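PDB 3WCZ: aldo-keto reductase 2E from Bombyx mori, which reduces 3-dehydroecdysone with NADPH as cosubstrate and may thereby take part in regulating the moult of the silkworm. Local coordinates for residues Tyr206-Arg215 with Lys290-Ser298. Numbering follows the deposited sequence.
With NAP (NADP nicotinamide-adenine-dinucleotide phosphate), chain B; EDO (1,2-ethanediol), chain E; EDO (1,2-ethanediol), chain F.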
loop_
_atom_site.group_PDB
_atom_site.type_symbol
_atom_site.label_atom_id
_atom_site.label_comp_id
_atom_site.label_asym_id
_atom_site.label_seq_id
_atom_site.Cartn_x
_atom_site.Cartn_y
_atom_site.Cartn_z
ATOM N N TYR A 206 2.679 0.403 -3.871
ATOM C CA TYR A 206 2.168 1.756 -3.755
ATOM C C TYR A 206 2.559 2.632 -4.951
ATOM O O TYR A 206 3.425 2.279 -5.732
ATOM C CB TYR A 206 2.528 2.360 -2.403
ATOM C CG TYR A 206 3.922 2.833 -2.113
ATOM C CD1 TYR A 206 4.483 3.930 -2.759
ATOM C CD2 TYR A 206 4.638 2.258 -1.077
ATOM C CE1 TYR A 206 5.730 4.424 -2.392
ATOM C CE2 TYR A 206 5.885 2.734 -0.717
ATOM C CZ TYR A 206 6.405 3.832 -1.356
ATOM O OH TYR A 206 7.615 4.358 -1.009
ATOM N N SER A 207 1.862 3.766 -5.053
ATOM C CA SER A 207 1.937 4.677 -6.203
ATOM C C SER A 207 1.961 3.891 -7.507
ATOM O O SER A 207 2.836 4.076 -8.339
ATOM C CB SER A 207 3.146 5.615 -6.082
ATOM O OG SER A 207 3.107 6.419 -4.905
ATOM N N PRO A 208 0.980 3.004 -7.680
ATOM C CA PRO A 208 0.987 2.085 -8.821
ATOM C C PRO A 208 0.872 2.772 -10.189
ATOM O O PRO A 208 1.265 2.160 -11.188
ATOM C CB PRO A 208 -0.237 1.211 -8.575
ATOM C CG PRO A 208 -1.165 2.075 -7.802
ATOM C CD PRO A 208 -0.235 2.841 -6.866
ATOM N N PHE A 209 0.352 4.003 -10.252
ATOM C CA PHE A 209 0.240 4.679 -11.535
ATOM C C PHE A 209 1.515 5.422 -11.917
ATOM O O PHE A 209 1.607 5.958 -13.044
ATOM C CB PHE A 209 -0.972 5.602 -11.557
ATOM C CG PHE A 209 -2.285 4.867 -11.424
ATOM C CD1 PHE A 209 -2.661 3.909 -12.358
ATOM C CD2 PHE A 209 -3.125 5.113 -10.369
ATOM C CE1 PHE A 209 -3.879 3.256 -12.222
ATOM C CE2 PHE A 209 -4.328 4.502 -10.250
ATOM C CZ PHE A 209 -4.709 3.566 -11.163
ATOM N N GLY A 210 2.514 5.460 -11.043
ATOM C CA GLY A 210 3.794 6.049 -11.401
ATOM C C GLY A 210 3.624 7.485 -11.871
ATOM O O GLY A 210 2.820 8.226 -11.334
ATOM N N PHE A 211 4.379 7.869 -12.888
ATOM C CA PHE A 211 4.280 9.209 -13.456
ATOM C C PHE A 211 3.353 9.233 -14.665
ATOM O O PHE A 211 3.335 10.220 -15.418
ATOM C CB PHE A 211 5.676 9.747 -13.837
ATOM C CG PHE A 211 6.560 10.035 -12.664
ATOM C CD1 PHE A 211 6.472 11.254 -12.004
ATOM C CD2 PHE A 211 7.495 9.111 -12.219
ATOM C CE1 PHE A 211 7.279 11.535 -10.924
ATOM C CE2 PHE A 211 8.316 9.388 -11.131
ATOM C CZ PHE A 211 8.214 10.602 -10.505
ATOM N N VAL A 212 2.548 8.199 -14.861
ATOM C CA VAL A 212 1.557 8.218 -15.932
ATOM C C VAL A 212 0.413 9.155 -15.570
ATOM O O VAL A 212 -0.246 9.723 -16.460
ATOM C CB VAL A 212 1.022 6.823 -16.234
ATOM C CG1 VAL A 212 0.103 6.871 -17.453
ATOM C CG2 VAL A 212 2.176 5.861 -16.491
ATOM N N VAL A 213 0.204 9.368 -14.281
ATOM C CA VAL A 213 -0.725 10.373 -13.768
ATOM C C VAL A 213 0.089 11.567 -13.275
ATOM O O VAL A 213 1.286 11.459 -12.998
ATOM C CB VAL A 213 -1.589 9.821 -12.590
ATOM C CG1 VAL A 213 -2.427 8.686 -13.064
ATOM C CG2 VAL A 213 -0.709 9.403 -11.371
ATOM N N SER A 214 -0.561 12.721 -13.139
ATOM C CA SER A 214 0.147 13.928 -12.740
ATOM C C SER A 214 0.695 13.838 -11.318
ATOM O O SER A 214 -0.012 13.391 -10.408
ATOM C CB SER A 214 -0.787 15.134 -12.847
ATOM O OG SER A 214 -0.078 16.305 -12.472
ATOM N N ARG A 215 1.942 14.257 -11.126
ATOM C CA ARG A 215 2.552 14.333 -9.810
ATOM C C ARG A 215 2.928 15.778 -9.442
ATOM O O ARG A 215 3.735 16.002 -8.544
ATOM C CB ARG A 215 3.790 13.442 -9.741
ATOM C CG ARG A 215 3.467 11.971 -10.010
ATOM C CD ARG A 215 2.562 11.411 -8.927
ATOM N NE ARG A 215 2.276 10.008 -9.216
ATOM C CZ ARG A 215 1.672 9.165 -8.377
ATOM N NH1 ARG A 215 1.267 9.584 -7.197
ATOM N NH2 ARG A 215 1.486 7.900 -8.731
ATOM N N LYS A 290 13.261 3.205 -14.660
ATOM C CA LYS A 290 14.308 4.208 -14.512
ATOM C C LYS A 290 14.803 4.260 -13.069
ATOM O O LYS A 290 15.626 5.112 -12.735
ATOM C CB LYS A 290 13.745 5.590 -14.862
ATOM C CG LYS A 290 13.339 5.764 -16.292
ATOM C CD LYS A 290 14.544 5.780 -17.159
ATOM C CE LYS A 290 14.184 6.230 -18.581
ATOM N NZ LYS A 290 15.396 6.284 -19.444
ATOM N N ASN A 291 14.280 3.395 -12.203
ATOM C CA ASN A 291 14.526 3.506 -10.752
ATOM C C ASN A 291 14.293 4.935 -10.294
ATOM O O ASN A 291 15.046 5.492 -9.475
ATOM C CB ASN A 291 15.932 3.043 -10.390
ATOM C CG ASN A 291 16.223 1.649 -10.919
ATOM O OD1 ASN A 291 15.508 0.687 -10.645
ATOM N ND2 ASN A 291 17.268 1.537 -11.719
ATOM N N HIS A 292 13.218 5.528 -10.778
ATOM C CA HIS A 292 12.883 6.902 -10.473
ATOM C C HIS A 292 11.635 6.869 -9.614
ATOM O O HIS A 292 10.555 6.521 -10.090
ATOM C CB HIS A 292 12.643 7.659 -11.781
ATOM C CG HIS A 292 12.351 9.121 -11.624
ATOM N ND1 HIS A 292 12.584 10.021 -12.646
ATOM C CD2 HIS A 292 11.855 9.849 -10.595
ATOM C CE1 HIS A 292 12.247 11.232 -12.250
ATOM N NE2 HIS A 292 11.805 11.161 -11.009
ATOM N N ARG A 293 11.789 7.255 -8.354
ATOM C CA ARG A 293 10.716 7.159 -7.381
ATOM C C ARG A 293 9.770 8.330 -7.444
ATOM O O ARG A 293 10.190 9.490 -7.482
ATOM C CB ARG A 293 11.275 7.018 -5.970
ATOM C CG ARG A 293 12.132 5.801 -5.758
ATOM C CD ARG A 293 12.892 5.898 -4.429
ATOM N NE ARG A 293 13.791 4.780 -4.210
ATOM C CZ ARG A 293 13.425 3.607 -3.716
ATOM N NH1 ARG A 293 12.174 3.364 -3.374
ATOM N NH2 ARG A 293 14.339 2.661 -3.583
ATOM N N VAL A 294 8.478 8.039 -7.456
ATOM C CA VAL A 294 7.442 9.017 -7.185
ATOM C C VAL A 294 7.587 9.588 -5.776
ATOM O O VAL A 294 7.433 10.787 -5.563
ATOM C CB VAL A 294 6.033 8.400 -7.338
ATOM C CG1 VAL A 294 4.944 9.346 -6.847
ATOM C CG2 VAL A 294 5.775 8.039 -8.784
ATOM N N ILE A 295 7.869 8.719 -4.812
ATOM C CA ILE A 295 7.975 9.131 -3.404
ATOM C C ILE A 295 9.446 9.335 -3.057
ATOM O O ILE A 295 10.221 8.392 -2.934
ATOM C CB ILE A 295 7.274 8.104 -2.450
ATOM C CG1 ILE A 295 5.784 7.965 -2.819
ATOM C CG2 ILE A 295 7.455 8.489 -0.987
ATOM C CD1 ILE A 295 4.941 9.228 -2.695
ATOM N N ASP A 296 9.800 10.604 -2.947
ATOM C CA ASP A 296 11.170 11.035 -2.718
ATOM C C ASP A 296 11.322 11.408 -1.242
ATOM O O ASP A 296 10.710 12.357 -0.755
ATOM C CB ASP A 296 11.436 12.219 -3.654
ATOM C CG ASP A 296 12.796 12.862 -3.460
ATOM O OD1 ASP A 296 13.617 12.343 -2.701
ATOM O OD2 ASP A 296 13.036 13.912 -4.100
ATOM N N ILE A 297 12.111 10.639 -0.512
ATOM C CA ILE A 297 12.375 10.947 0.894
ATOM C C ILE A 297 13.851 11.319 1.117
ATOM O O ILE A 297 14.408 11.114 2.178
ATOM C CB ILE A 297 11.965 9.798 1.828
ATOM C CG1 ILE A 297 12.627 8.487 1.386
ATOM C CG2 ILE A 297 10.439 9.655 1.836
ATOM C CD1 ILE A 297 12.738 7.467 2.494
ATOM N N SER A 298 14.464 11.921 0.110
ATOM C CA SER A 298 15.912 12.120 0.135
ATOM C C SER A 298 16.388 13.110 1.190
ATOM O O SER A 298 17.566 13.099 1.536
ATOM C CB SER A 298 16.432 12.520 -1.253
ATOM O OG SER A 298 15.762 13.642 -1.761
HETATM P PA NAP B . -1.678 6.476 -7.235
HETATM O O1A NAP B . -2.726 5.507 -6.876
HETATM O O2A NAP B . -0.365 6.088 -7.713
HETATM O O5B NAP B . -2.193 7.622 -8.161
HETATM C C5B NAP B . -3.368 8.316 -7.871
HETATM C C4B NAP B . -3.770 9.326 -8.935
HETATM O O4B NAP B . -4.222 8.628 -10.112
HETATM C C3B NAP B . -4.831 10.289 -8.564
HETATM O O3B NAP B . -4.495 11.523 -9.152
HETATM C C2B NAP B . -6.025 9.705 -9.151
HETATM O O2B NAP B . -7.057 10.634 -9.420
HETATM C C1B NAP B . -5.519 9.076 -10.422
HETATM N N9A NAP B . -6.237 7.918 -10.911
HETATM C C8A NAP B . -6.719 6.912 -10.151
HETATM N N7A NAP B . -7.217 5.945 -10.894
HETATM C C5A NAP B . -7.072 6.321 -12.203
HETATM C C6A NAP B . -7.407 5.719 -13.421
HETATM N N6A NAP B . -8.058 4.488 -13.536
HETATM N N1A NAP B . -7.099 6.406 -14.535
HETATM C C2A NAP B . -6.488 7.588 -14.473
HETATM N N3A NAP B . -6.140 8.191 -13.323
HETATM C C4A NAP B . -6.425 7.543 -12.184
HETATM O O3 NAP B . -1.472 7.391 -5.913
HETATM P PN NAP B . -0.623 7.392 -4.565
HETATM O O1N NAP B . -1.502 8.053 -3.568
HETATM O O2N NAP B . 0.711 7.980 -4.864
HETATM O O5D NAP B . -0.372 5.874 -4.167
HETATM C C5D NAP B . -1.432 5.024 -3.883
HETATM C C4D NAP B . -1.589 4.631 -2.408
HETATM O O4D NAP B . -0.472 3.892 -1.950
HETATM C C3D NAP B . -1.660 5.780 -1.454
HETATM O O3D NAP B . -2.884 6.483 -1.532
HETATM C C2D NAP B . -1.390 5.128 -0.191
HETATM O O2D NAP B . -2.499 4.389 0.237
HETATM C C1D NAP B . -0.243 4.219 -0.574
HETATM N N1N NAP B . 1.129 4.724 -0.438
HETATM C C2N NAP B . 1.924 4.262 0.544
HETATM C C3N NAP B . 3.211 4.722 0.660
HETATM C C7N NAP B . 4.037 4.126 1.736
HETATM O O7N NAP B . 3.783 3.004 2.239
HETATM N N7N NAP B . 5.169 4.788 2.053
HETATM C C4N NAP B . 3.705 5.732 -0.187
HETATM C C5N NAP B . 2.878 6.198 -1.219
HETATM C C6N NAP B . 1.599 5.662 -1.303
HETATM P P2B NAP B . -8.546 10.455 -8.857
HETATM O O1X NAP B . -9.259 11.735 -9.336
HETATM O O2X NAP B . -9.131 9.270 -9.493
HETATM O O3X NAP B . -8.449 10.365 -7.354
HETATM C C1 EDO E . 17.591 -2.295 -11.690
HETATM O O1 EDO E . 17.615 -1.407 -12.838
HETATM C C2 EDO E . 17.236 -3.728 -12.072
HETATM O O2 EDO E . 15.901 -3.795 -12.613
HETATM C C1 EDO F . 12.677 -0.178 -1.088
HETATM O O1 EDO F . 12.726 0.491 -2.359
HETATM C C2 EDO F . 12.738 0.830 0.019
HETATM O O2 EDO F . 11.744 1.851 -0.158
HETATM O O HOH W 1 9.599 1.977 -2.029
#
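His292 presents a face of its imidazole to the edge of Phe211, an edge-to-face pair with centroids 4.8 Å apart and planes at 61°. Its CG lies anti to the backbone N (chi1 -177°), which carries the ring out to Phe211 CE2 and CZ. At Arg293 the backbone does the touching: its O lies near the plane of the Phe211 ring, by the CZ edge, while the side chain heads off to a bound ethanediol.

Val294 splits its two methyls. Val294 CG2 sits over a face of Phe211, 4.0 Å from the ring centroid and 20° off the normal, a CH-pi contact. Val294 CG1 covers one face of the Arg215 guanidinium, 3.6 Å from Arg215 CZ, somewhat off centre. Edge-on bonds fix the rotation of that group: Arg215 NE and NH2 both donate to Gly210 O, the first at 2.8 Å, with the oxygen in the guanidinium plane. On the NADP diphosphate, Arg215 NH2 reaches NAP O2A at 2.8 Å and Arg215 NH1 reaches NAP O2N at 2.9 Å.

Ile295 sets CG1 3.6 Å from Tyr206 CE1 and also against Ser207 OG, which donates to O2N of the cofactor. Tyr206 has the nicotinamide over one face, NAP C4N lying 3.1 Å above the ring centre, and its OH bonds to Asn159. The carboxylate of Glu182 accepts from the backbone N-H of Val294 and of Ile295, one on each oxygen.

Thus the loop after helix 279-286 of this TIM barrel meets the cofactor-binding loop through apolar and aromatic contacts, while polar bonds from Ser207 and Arg215 help to hold the diphosphate, whose negative charge the guanidinium would partly offset.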